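ATP phosphoribosyltransferase regulatory subunit (Bacillus halodurans, PDB 3OD1) probably serves as the HisZ regulatory partner of HisG in the first step of histidine biosynthesis and may allow feedback regulation by histidine. Local coordinates at residues R91-S96 against Y102-A107; A247-L252 against V265-T270. All coordinates share one frame; numbering follows the deposited sequence. Where two conformers were deposited one is given.

How the interactions relate
Both contacts set a helix against the large mixed sheet of the region related to histidyl-tRNA synthetase. Interaction 1 comes first along the chain, joining helix 86-94 to strand 104-113, next to strand 44-45, which is outermost within this chain; interaction 2 follows, joining helix 240-258 to strand 265-268, next to strand 224-225, outermost at the other side. Their centres lie 27 Å apart and their nearest atoms about 13 Å, so they do not touch. In each, a helix packs on a strand that follows it in the chain, and the two place helices near opposite edges, within this chain, of the sheet at the core of the class II synthetase fold, retained here in a regulatory subunit.

Interaction 1 of 2, residues R91-S96 against Y102-A107; sequences RLVASS and YPLRLA
Val93 makes an apolar helix-to-strand contact with Tyr102, Leu104 and Leu106, where the last turn of helix 86-94 packs against the start of strand 104-113 in the mixed sheet of the class II synthetase fold. A short loop of five residues joins the two segments, and Val93 and Leu104 are the pair with the nearest CA atoms, 8.3 Å apart. The valine's two methyls go to different neighbours along segment 102-107. CG1, set anti to the backbone N (chi1 171°), reaches the edge of the Tyr102 ring in its plane, 3.6 Å from Tyr102 CE2. The same Val93 methyl lies 3.8 Å from Leu104 CD1. CG2, beside the backbone N, turns to the next inward-facing residue of the strand and meets Leu106 CD1, 3.8 Å from Val93 CG2. Leu104 and Leu106 are two apart in the strand and therefore point to the same side, each offering one methyl to the helix. Leu304 of helix 303-306 and Ile134 of the adjoining strand 125-134 also pack on Val93 and Tyr102. The Tyr102 hydroxyl, though it lies 3.5 Å from Val93 CG1, is hydrogen-bonded to Arg309 O, and its ring also makes a cation-pi contact with Arg309. No hydrogen bond joins the two segments; what passes directly between them is apolar contact, methyl to methyl and methyl to ring edge, while the polar end of the tyrosine is satisfied by a third part of the chain.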
ATOM      1  N   ARG B  91      -2.470  -7.834  17.845  1.00 29.88           N
ATOM      2  CA  ARG B  91      -3.907  -7.621  18.034  1.00 32.56           C
ATOM      3  C   ARG B  91      -4.715  -8.569  17.155  1.00 34.38           C
ATOM      4  O   ARG B  91      -5.684  -9.182  17.599  1.00 35.29           O
ATOM      5  CB  ARG B  91      -4.319  -6.166  17.742  1.00 34.67           C
ATOM      6  CG  ARG B  91      -5.844  -5.915  17.925  1.00 35.54           C
ATOM      7  CD  ARG B  91      -6.277  -4.478  17.575  1.00 38.06           C
ATOM      8  NE  ARG B  91      -5.789  -4.050  16.260  1.00 34.90           N
ATOM      9  CZ  ARG B  91      -6.084  -4.644  15.107  1.00 37.68           C
ATOM     10  NH1 ARG B  91      -6.886  -5.701  15.079  1.00 33.92           N
ATOM     11  NH2 ARG B  91      -5.563  -4.183  13.971  1.00 33.17           N
ATOM     12  N   LEU B  92      -4.306  -8.679  15.899  1.00 32.99           N
ATOM     13  CA  LEU B  92      -5.016  -9.495  14.924  1.00 36.78           C
ATOM     14  C   LEU B  92      -5.016 -10.938  15.393  1.00 41.19           C
ATOM     15  O   LEU B  92      -6.058 -11.601  15.412  1.00 46.92           O
ATOM     16  CB  LEU B  92      -4.312  -9.369  13.573  1.00 43.23           C
ATOM     17  CG  LEU B  92      -5.077  -9.535  12.267  1.00 50.07           C
ATOM     18  CD1 LEU B  92      -4.112  -9.413  11.111  1.00 43.42           C
ATOM     19  CD2 LEU B  92      -5.760 -10.879  12.239  1.00 60.68           C
ATOM     20  N   VAL B  93      -3.837 -11.410  15.788  1.00 34.60           N
ATOM     21  CA  VAL B  93      -3.633 -12.779  16.245  1.00 37.86           C
ATOM     22  C   VAL B  93      -4.491 -13.146  17.454  1.00 41.63           C
ATOM     23  O   VAL B  93      -5.016 -14.258  17.513  1.00 40.16           O
ATOM     24  CB  VAL B  93      -2.145 -13.045  16.575  1.00 41.50           C
ATOM     25  CG1 VAL B  93      -1.970 -14.402  17.263  1.00 35.11           C
ATOM     26  CG2 VAL B  93      -1.313 -12.974  15.301  1.00 44.00           C
ATOM     27  N   ALA B  94      -4.624 -12.228  18.410  1.00 36.14           N
ATOM     28  CA  ALA B  94      -5.375 -12.510  19.631  1.00 38.93           C
ATOM     29  C   ALA B  94      -6.882 -12.331  19.456  1.00 42.76           C
ATOM     30  O   ALA B  94      -7.640 -12.633  20.366  1.00 46.14           O
ATOM     31  CB  ALA B  94      -4.885 -11.647  20.782  1.00 38.49           C
ATOM     32  N   SER B  95      -7.318 -11.846  18.298  1.00 43.38           N
ATOM     33  CA  SER B  95      -8.747 -11.613  18.081  0.72 43.32           C
ATOM     34  C   SER B  95      -9.276 -12.316  16.835  1.00 45.98           C
ATOM     35  O   SER B  95      -9.808 -13.419  16.935  1.00 50.93           O
ATOM     36  CB  SER B  95      -9.037 -10.116  18.015  0.72 40.28           C
ATOM     37  OG  SER B  95      -8.284  -9.505  16.992  0.72 38.11           O
ATOM     38  N   SER B  96      -9.132 -11.669  15.679  1.00 50.15           N
ATOM     39  CA  SER B  96      -9.570 -12.198  14.381  1.00 52.25           C
ATOM     40  C   SER B  96      -9.081 -13.626  14.121  1.00 54.72           C
ATOM     41  O   SER B  96      -9.785 -14.442  13.525  1.00 52.47           O
ATOM     42  CB  SER B  96      -9.063 -11.293  13.241  1.00 46.43           C
ATOM     43  OG  SER B  96      -9.585  -9.964  13.293  1.00 58.54           O
ATOM     44  N   TYR B 102      -1.319 -21.902  17.021  1.00 55.82           N
ATOM     45  CA  TYR B 102       0.092 -21.582  16.842  1.00 50.27           C
ATOM     46  C   TYR B 102       0.807 -22.804  16.274  1.00 48.02           C
ATOM     47  O   TYR B 102       0.343 -23.927  16.462  1.00 47.22           O
ATOM     48  CB  TYR B 102       0.729 -21.165  18.172  1.00 46.31           C
ATOM     49  CG  TYR B 102       0.302 -19.801  18.685  1.00 48.43           C
ATOM     50  CD1 TYR B 102       0.186 -19.561  20.051  1.00 48.04           C
ATOM     51  CD2 TYR B 102       0.018 -18.749  17.806  1.00 46.63           C
ATOM     52  CE1 TYR B 102      -0.197 -18.317  20.542  1.00 46.07           C
ATOM     53  CE2 TYR B 102      -0.373 -17.489  18.293  1.00 42.83           C
ATOM     54  CZ  TYR B 102      -0.476 -17.285  19.667  1.00 48.52           C
ATOM     55  OH  TYR B 102      -0.853 -16.055  20.174  1.00 44.88           O
ATOM     56  N   PRO B 103       1.934 -22.590  15.569  1.00 41.91           N
ATOM     57  CA  PRO B 103       2.514 -21.273  15.284  1.00 40.08           C
ATOM     58  C   PRO B 103       1.903 -20.597  14.056  1.00 38.35           C
ATOM     59  O   PRO B 103       1.472 -21.263  13.109  1.00 36.86           O
ATOM     60  CB  PRO B 103       3.989 -21.591  15.000  1.00 39.34           C
ATOM     61  CG  PRO B 103       4.154 -23.069  15.211  1.00 43.68           C
ATOM     62  CD  PRO B 103       2.800 -23.667  15.072  1.00 45.97           C
ATOM     63  N   LEU B 104       1.891 -19.271  14.075  1.00 38.07           N
ATOM     64  CA  LEU B 104       1.422 -18.488  12.946  1.00 37.03           C
ATOM     65  C   LEU B 104       2.582 -17.777  12.267  1.00 34.40           C
ATOM     66  O   LEU B 104       3.490 -17.253  12.929  1.00 33.25           O
ATOM     67  CB  LEU B 104       0.396 -17.467  13.413  1.00 40.26           C
ATOM     68  CG  LEU B 104      -0.962 -18.070  13.758  1.00 47.47           C
ATOM     69  CD1 LEU B 104      -1.749 -17.129  14.655  1.00 42.26           C
ATOM     70  CD2 LEU B 104      -1.715 -18.381  12.467  1.00 49.18           C
ATOM     71  N   ARG B 105       2.548 -17.783  10.942  1.00 32.91           N
ATOM     72  CA  ARG B 105       3.564 -17.140  10.125  1.00 32.85           C
ATOM     73  C   ARG B 105       2.870 -16.110   9.247  1.00 37.50           C
ATOM     74  O   ARG B 105       2.156 -16.449   8.294  1.00 34.70           O
ATOM     75  CB  ARG B 105       4.302 -18.174   9.277  1.00 34.49           C
ATOM     76  CG  ARG B 105       5.294 -19.018  10.082  1.00 36.54           C
ATOM     77  CD  ARG B 105       5.851 -20.157   9.279  1.00 31.55           C
ATOM     78  NE  ARG B 105       6.962 -20.777   9.983  1.00 30.44           N
ATOM     79  CZ  ARG B 105       6.824 -21.708  10.922  1.00 37.21           C
ATOM     80  NH1 ARG B 105       5.614 -22.130  11.275  1.00 31.83           N
ATOM     81  NH2 ARG B 105       7.899 -22.202  11.522  1.00 34.31           N
ATOM     82  N   LEU B 106       3.065 -14.847   9.595  1.00 32.15           N
ATOM     83  CA  LEU B 106       2.361 -13.764   8.944  1.00 31.32           C
ATOM     84  C   LEU B 106       3.371 -12.765   8.416  1.00 34.02           C
ATOM     85  O   LEU B 106       4.498 -12.685   8.921  1.00 29.13           O
ATOM     86  CB  LEU B 106       1.392 -13.112   9.927  1.00 34.11           C
ATOM     87  CG  LEU B 106       0.261 -14.016  10.438  1.00 34.33           C
ATOM     88  CD1 LEU B 106      -0.420 -13.411  11.646  1.00 32.57           C
ATOM     89  CD2 LEU B 106      -0.775 -14.270   9.362  1.00 32.27           C
ATOM     90  N   ALA B 107       2.965 -12.010   7.398  1.00 26.98           N
ATOM     91  CA  ALA B 107       3.868 -11.093   6.705  1.00 28.61           C
ATOM     92  C   ALA B 107       3.127  -9.822   6.333  1.00 32.69           C
ATOM     93  O   ALA B 107       1.891  -9.787   6.339  1.00 32.59           O
ATOM     94  CB  ALA B 107       4.453 -11.734   5.416  1.00 28.28           C
TER

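Interaction 2 of 2, residues A247-L252 against V265-T270; sequences AEMTKL and VKFDLT
The selenomethionine Met249 of helix 240-258 reaches Phe267 of strand 265-268 and Leu269 just beyond its end. The bond from CA to CB points toward segment 265-270, and from CB the chain runs to CG; this methylene approaches the Phe267 ring obliquely, 4.3 Å from Phe267 CE1. With chi2 at 174° the chain then extends away from the helix and carries the selenium past the phenylalanine to Leu269, where Met249 SE is 3.6 Å from Leu269 CD1 and 4.1 Å from Leu269 CG. A bend at chi3 of -48° turns the terminal methyl to the other branch of the leucine, putting Met249 CE 4.1 Å from Leu269 CD2. The two side chains thus meet tip to tip. Here the helix lies over a strand near one side of the class II synthetase sheet, and the buried interface is filled out by His167 and Ile165 of strand 162-167, which touch Met249 and Phe267 respectively, and by Ile230 of helix 228-234 against Phe267. Beyond the phenylalanine the strand ends in an Asx turn: Thr270 N donates to Asp268 OD1 at 3.1 Å, from above the carboxylate plane. Thr270 OG1 donates to the same Asp268 OD1 at 2.6 Å, on the syn side and 20° out of the carboxylate plane, and is also hydrogen-bonded to Tyr197 OH. Asp268 OD1 also forms a salt bridge with Arg224, tying the turn to the neighbouring strand 224-225.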
ATOM      1  N   ALA B 247      24.060 -20.295  25.198  1.00 51.03           N
ATOM      2  CA  ALA B 247      23.694 -21.567  24.580  1.00 48.98           C
ATOM      3  C   ALA B 247      22.735 -21.368  23.419  1.00 50.89           C
ATOM      4  O   ALA B 247      22.786 -22.096  22.424  1.00 55.91           O
ATOM      5  CB  ALA B 247      23.081 -22.514  25.612  1.00 51.71           C
ATOM      6  N   GLU B 248      21.851 -20.385  23.555  1.00 49.33           N
ATOM      7  CA  GLU B 248      20.909 -20.070  22.491  1.00 50.02           C
ATOM      8  C   GLU B 248      21.637 -19.489  21.287  1.00 52.87           C
ATOM      9  O   GLU B 248      21.307 -19.801  20.139  1.00 53.82           O
ATOM     10  CB  GLU B 248      19.824 -19.130  23.002  1.00 50.50           C
ATOM     11  CG  GLU B 248      18.905 -19.822  23.987  1.00 53.57           C
ATOM     12  CD  GLU B 248      17.924 -18.882  24.638  1.00 59.22           C
ATOM     13  OE1 GLU B 248      18.084 -17.653  24.488  1.00 67.19           O
ATOM     14  OE2 GLU B 248      16.991 -19.375  25.301  1.00 58.74           O
HETATM   15  N   MSE B 249      22.649 -18.669  21.548  1.00 45.39           N
HETATM   16  CA  MSE B 249      23.449 -18.138  20.461  1.00 47.12           C
HETATM   17  C   MSE B 249      24.241 -19.220  19.741  1.00 49.64           C
HETATM   18  O   MSE B 249      24.350 -19.196  18.518  1.00 51.08           O
HETATM   19  CB  MSE B 249      24.330 -16.974  20.919  1.00 47.64           C
HETATM   20  CG  MSE B 249      23.684 -15.617  20.586  1.00 62.42           C
HETATM   21 SE   MSE B 249      24.652 -14.099  21.314  0.68 89.43          SE
HETATM   22  CE  MSE B 249      24.872 -14.745  23.143  1.00 82.50           C
ATOM     23  N   THR B 250      24.772 -20.183  20.482  1.00 48.84           N
ATOM     24  CA  THR B 250      25.545 -21.246  19.850  1.00 52.75           C
ATOM     25  C   THR B 250      24.654 -22.169  19.022  1.00 45.92           C
ATOM     26  O   THR B 250      24.999 -22.528  17.897  1.00 45.03           O
ATOM     27  CB  THR B 250      26.362 -22.073  20.875  1.00 54.26           C
ATOM     28  OG1 THR B 250      25.484 -22.908  21.639  1.00 62.85           O
ATOM     29  CG2 THR B 250      27.119 -21.144  21.803  1.00 51.53           C
ATOM     30  N   LYS B 251      23.517 -22.568  19.572  1.00 44.72           N
ATOM     31  CA  LYS B 251      22.592 -23.362  18.778  1.00 50.46           C
ATOM     32  C   LYS B 251      22.045 -22.577  17.580  1.00 47.72           C
ATOM     33  O   LYS B 251      21.833 -23.145  16.506  1.00 45.49           O
ATOM     34  CB  LYS B 251      21.448 -23.925  19.611  1.00 47.81           C
ATOM     35  CG  LYS B 251      20.548 -24.817  18.772  1.00 53.18           C
ATOM     36  CD  LYS B 251      19.751 -25.801  19.604  1.00 67.58           C
ATOM     37  CE  LYS B 251      19.026 -26.791  18.697  1.00 72.21           C
ATOM     38  NZ  LYS B 251      18.047 -27.626  19.447  1.00 80.14           N
ATOM     39  N   LEU B 252      21.818 -21.278  17.766  1.00 42.71           N
ATOM     40  CA  LEU B 252      21.367 -20.415  16.670  1.00 38.04           C
ATOM     41  C   LEU B 252      22.372 -20.440  15.523  1.00 42.02           C
ATOM     42  O   LEU B 252      21.993 -20.578  14.356  1.00 40.60           O
ATOM     43  CB  LEU B 252      21.172 -18.975  17.153  1.00 36.23           C
ATOM     44  CG  LEU B 252      20.820 -17.962  16.070  1.00 44.85           C
ATOM     45  CD1 LEU B 252      19.603 -18.443  15.285  1.00 42.57           C
ATOM     46  CD2 LEU B 252      20.593 -16.576  16.683  1.00 39.93           C
ATOM     47  N   VAL B 265      26.536 -13.943   8.791  1.00 41.93           N
ATOM     48  CA  VAL B 265      26.270 -13.561  10.164  1.00 42.11           C
ATOM     49  C   VAL B 265      27.540 -13.216  10.930  1.00 45.87           C
ATOM     50  O   VAL B 265      28.608 -13.767  10.671  1.00 44.43           O
ATOM     51  CB  VAL B 265      25.465 -14.649  10.921  1.00 51.22           C
ATOM     52  CG1 VAL B 265      24.128 -14.890  10.232  1.00 52.51           C
ATOM     53  CG2 VAL B 265      26.255 -15.931  11.013  1.00 51.62           C
ATOM     54  N   LYS B 266      27.414 -12.277  11.857  1.00 39.89           N
ATOM     55  CA  LYS B 266      28.468 -12.015  12.815  1.00 44.82           C
ATOM     56  C   LYS B 266      27.815 -11.706  14.154  1.00 44.80           C
ATOM     57  O   LYS B 266      26.591 -11.610  14.241  1.00 41.09           O
ATOM     58  CB  LYS B 266      29.382 -10.888  12.334  1.00 53.33           C
ATOM     59  CG  LYS B 266      28.708  -9.554  12.101  1.00 56.97           C
ATOM     60  CD  LYS B 266      29.698  -8.573  11.493  1.00 66.67           C
ATOM     61  CE  LYS B 266      29.191  -7.134  11.545  1.00 75.92           C
ATOM     62  NZ  LYS B 266      30.211  -6.167  11.028  1.00 79.64           N
ATOM     63  N   PHE B 267      28.615 -11.593  15.206  1.00 37.44           N
ATOM     64  CA  PHE B 267      28.059 -11.379  16.531  1.00 41.10           C
ATOM     65  C   PHE B 267      28.431 -10.024  17.091  1.00 46.11           C
ATOM     66  O   PHE B 267      29.572  -9.582  16.965  1.00 49.14           O
ATOM     67  CB  PHE B 267      28.483 -12.501  17.472  1.00 51.58           C
ATOM     68  CG  PHE B 267      27.971 -13.844  17.057  1.00 56.58           C
ATOM     69  CD1 PHE B 267      26.735 -14.293  17.499  1.00 55.91           C
ATOM     70  CD2 PHE B 267      28.710 -14.646  16.201  1.00 58.37           C
ATOM     71  CE1 PHE B 267      26.252 -15.524  17.105  1.00 54.72           C
ATOM     72  CE2 PHE B 267      28.235 -15.880  15.808  1.00 61.40           C
ATOM     73  CZ  PHE B 267      27.004 -16.320  16.260  1.00 60.14           C
ATOM     74  N   ASP B 268      27.450  -9.357  17.688  1.00 37.64           N
ATOM     75  CA  ASP B 268      27.688  -8.089  18.363  1.00 33.42           C
ATOM     76  C   ASP B 268      26.928  -8.071  19.674  1.00 39.51           C
ATOM     77  O   ASP B 268      25.783  -7.621  19.739  1.00 38.78           O
ATOM     78  CB  ASP B 268      27.284  -6.909  17.484  1.00 37.44           C
ATOM     79  CG  ASP B 268      27.500  -5.572  18.171  1.00 41.60           C
ATOM     80  OD1 ASP B 268      28.118  -5.544  19.259  1.00 42.65           O
ATOM     81  OD2 ASP B 268      27.054  -4.547  17.620  1.00 44.65           O
ATOM     82  N   LEU B 269      27.571  -8.581  20.719  1.00 34.53           N
ATOM     83  CA  LEU B 269      26.905  -8.721  22.002  1.00 34.81           C
ATOM     84  C   LEU B 269      26.726  -7.376  22.696  1.00 37.90           C
ATOM     85  O   LEU B 269      26.193  -7.319  23.792  1.00 36.34           O
ATOM     86  CB  LEU B 269      27.641  -9.725  22.896  1.00 42.30           C
ATOM     87  CG  LEU B 269      27.207 -11.183  22.695  1.00 49.99           C
ATOM     88  CD1 LEU B 269      27.247 -11.559  21.233  1.00 55.16           C
ATOM     89  CD2 LEU B 269      28.056 -12.155  23.523  1.00 47.04           C
ATOM     90  N   THR B 270      27.147  -6.282  22.059  1.00 43.53           N
ATOM     91  CA  THR B 270      26.852  -4.964  22.625  1.00 39.69           C
ATOM     92  C   THR B 270      25.480  -4.471  22.155  1.00 41.12           C
ATOM     93  O   THR B 270      24.991  -3.431  22.600  1.00 41.64           O
ATOM     94  CB  THR B 270      27.914  -3.909  22.255  1.00 35.75           C
ATOM     95  OG1 THR B 270      27.764  -3.538  20.886  1.00 40.53           O
ATOM     96  CG2 THR B 270      29.319  -4.457  22.502  1.00 32.60           C
TER